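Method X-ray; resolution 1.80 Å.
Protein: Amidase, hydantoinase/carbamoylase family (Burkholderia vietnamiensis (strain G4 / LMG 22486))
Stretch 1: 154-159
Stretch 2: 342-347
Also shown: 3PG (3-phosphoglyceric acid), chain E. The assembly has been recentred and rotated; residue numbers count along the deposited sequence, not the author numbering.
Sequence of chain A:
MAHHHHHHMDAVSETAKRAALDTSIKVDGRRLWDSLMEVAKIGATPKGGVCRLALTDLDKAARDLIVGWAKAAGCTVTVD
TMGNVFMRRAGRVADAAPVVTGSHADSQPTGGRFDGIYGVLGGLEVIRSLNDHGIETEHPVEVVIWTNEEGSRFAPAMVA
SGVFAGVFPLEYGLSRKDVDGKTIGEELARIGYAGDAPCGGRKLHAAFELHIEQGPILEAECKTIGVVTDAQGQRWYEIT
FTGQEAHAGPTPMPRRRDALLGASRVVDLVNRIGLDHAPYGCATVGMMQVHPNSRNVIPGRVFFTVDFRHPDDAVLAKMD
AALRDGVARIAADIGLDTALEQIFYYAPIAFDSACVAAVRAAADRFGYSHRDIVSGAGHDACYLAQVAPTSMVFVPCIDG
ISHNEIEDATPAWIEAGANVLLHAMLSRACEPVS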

# COMPACT_ATOMS: atom_id res chain seq x y z
N PHE A 154 10.01 10.48 -7.07
CA PHE A 154 9.96 10.31 -8.52
C PHE A 154 11.05 9.32 -8.87
O PHE A 154 12.17 9.44 -8.36
CB PHE A 154 10.18 11.62 -9.29
CG PHE A 154 9.60 12.84 -8.62
CD1 PHE A 154 10.30 13.50 -7.62
CD2 PHE A 154 8.39 13.37 -9.05
CE1 PHE A 154 9.80 14.64 -7.02
CE2 PHE A 154 7.87 14.52 -8.46
CZ PHE A 154 8.57 15.15 -7.44
N ALA A 155 10.73 8.34 -9.70
CA ALA A 155 11.73 7.35 -10.03
C ALA A 155 12.17 7.50 -11.49
O ALA A 155 11.41 7.99 -12.32
CB ALA A 155 11.19 5.93 -9.81
N PRO A 156 13.38 7.08 -11.84
CA PRO A 156 14.37 6.42 -10.98
C PRO A 156 15.32 7.40 -10.32
O PRO A 156 15.11 8.61 -10.33
CB PRO A 156 15.12 5.53 -11.97
CG PRO A 156 15.16 6.36 -13.20
CD PRO A 156 13.80 7.06 -13.25
N ALA A 157 16.39 6.85 -9.75
CA ALA A 157 17.40 7.64 -9.07
C ALA A 157 18.29 8.39 -10.06
O ALA A 157 18.37 8.05 -11.25
CB ALA A 157 18.28 6.74 -8.20
N MET A 158 18.96 9.43 -9.55
CA MET A 158 20.09 10.07 -10.23
C MET A 158 19.69 10.68 -11.58
O MET A 158 20.52 10.82 -12.47
CB MET A 158 21.23 9.06 -10.42
CG MET A 158 21.78 8.52 -9.10
SD MET A 158 22.31 6.78 -9.22
CE MET A 158 23.45 6.86 -10.60
N VAL A 159 18.42 11.05 -11.75
CA VAL A 159 17.99 11.44 -13.09
C VAL A 159 18.56 12.81 -13.45
O VAL A 159 18.89 13.07 -14.61
CB VAL A 159 16.46 11.39 -13.21
CG1 VAL A 159 15.98 12.06 -14.48
CG2 VAL A 159 16.00 9.94 -13.21
N GLN A 342 11.68 -2.42 -17.32
CA GLN A 342 12.92 -1.99 -16.69
C GLN A 342 12.98 -0.48 -16.83
O GLN A 342 13.09 0.04 -17.94
CB GLN A 342 14.11 -2.68 -17.33
CG GLN A 342 15.46 -2.22 -16.80
CD GLN A 342 16.61 -2.98 -17.45
OE1 GLN A 342 16.88 -4.13 -17.10
NE2 GLN A 342 17.26 -2.37 -18.44
N ILE A 343 12.87 0.24 -15.71
CA ILE A 343 12.80 1.70 -15.76
C ILE A 343 14.15 2.36 -15.55
O ILE A 343 14.25 3.59 -15.69
CB ILE A 343 11.78 2.25 -14.74
CG1 ILE A 343 12.26 1.99 -13.31
CG2 ILE A 343 10.39 1.64 -14.97
CD1 ILE A 343 11.64 2.96 -12.29
N PHE A 344 15.20 1.59 -15.26
CA PHE A 344 16.49 2.16 -14.87
C PHE A 344 17.57 1.11 -15.08
O PHE A 344 17.40 -0.04 -14.66
CB PHE A 344 16.45 2.59 -13.41
CG PHE A 344 17.64 3.41 -12.93
CD1 PHE A 344 18.09 4.51 -13.64
CD2 PHE A 344 18.26 3.10 -11.72
CE1 PHE A 344 19.15 5.28 -13.18
CE2 PHE A 344 19.33 3.86 -11.25
CZ PHE A 344 19.78 4.95 -11.99
N TYR A 345 18.67 1.49 -15.73
CA TYR A 345 19.81 0.60 -15.87
C TYR A 345 21.07 1.43 -16.08
O TYR A 345 21.07 2.35 -16.90
CB TYR A 345 19.62 -0.38 -17.03
CG TYR A 345 20.91 -1.05 -17.49
CD1 TYR A 345 21.71 -1.76 -16.60
CD2 TYR A 345 21.33 -0.97 -18.81
CE1 TYR A 345 22.91 -2.36 -17.02
CE2 TYR A 345 22.51 -1.57 -19.24
CZ TYR A 345 23.30 -2.26 -18.34
OH TYR A 345 24.48 -2.86 -18.77
N TYR A 346 22.12 1.13 -15.33
CA TYR A 346 23.46 1.57 -15.72
C TYR A 346 24.46 0.48 -15.36
O TYR A 346 24.31 -0.22 -14.36
CB TYR A 346 23.84 2.91 -15.08
CG TYR A 346 23.97 2.93 -13.57
CD1 TYR A 346 25.19 2.65 -12.95
CD2 TYR A 346 22.88 3.28 -12.77
CE1 TYR A 346 25.32 2.70 -11.57
CE2 TYR A 346 23.00 3.33 -11.38
CZ TYR A 346 24.21 3.03 -10.79
OH TYR A 346 24.32 3.09 -9.42
N ALA A 347 25.46 0.34 -16.22
CA ALA A 347 26.49 -0.66 -16.01
C ALA A 347 27.39 -0.26 -14.85
O ALA A 347 27.52 0.93 -14.54
CB ALA A 347 27.32 -0.82 -17.28
C1 3PG E . 20.50 4.02 -4.71
O1 3PG E . 19.51 3.46 -4.21
O2 3PG E . 21.63 3.49 -4.77
C2 3PG E . 20.30 5.41 -5.27
O3 3PG E . 21.35 5.71 -6.21
C3 3PG E . 20.36 6.39 -4.12
O1P 3PG E . 21.67 6.37 -3.55
P 3PG E . 21.90 7.03 -2.07
O2P 3PG E . 21.18 8.36 -2.08
O3P 3PG E . 21.26 6.03 -1.12
O4P 3PG E . 23.43 7.18 -1.97

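Two segments far apart in sequence can pack closely without a single hydrogen bond between them, and this amidase offers a compact example. Residues 342-346 form the end of a strand, whereas 154-159 have no regular strand structure; the touching parts run in nearly the same direction, 19° apart. At their closest register the CA atoms of Pro156 and Phe344 lie 6.1 Å apart, leaving room for side chains between the backbones, and cohesion rests on apolar and sulfur-aromatic contacts.

Phe344 is central. Pro156, preceded by a cis peptide bond, lies over one face of its ring, with CB 3.4 Å from Phe344 CG, a fit that matches a compact aliphatic ring to a flat aromatic surface. Ala157 adds its carbonyl on the same side of the ring, with Ala157 O 3.5 Å from Phe344 CE1. Nearer the start of the strand, Ala155 CB meets Ile343 CD1 at 3.9 Å, a simple aliphatic contact.

Met158 closes the other end. Its polarizable SD sits at the edge of the Phe344 ring, 4.2 Å from CZ, while its CE approaches Tyr346 CE2 obliquely at 3.6 Å. Met158 SD also lies 3.3 Å from O3 of the bound 3-phosphoglyceric acid, so one flexible side chain touches both aromatic residues and the ligand.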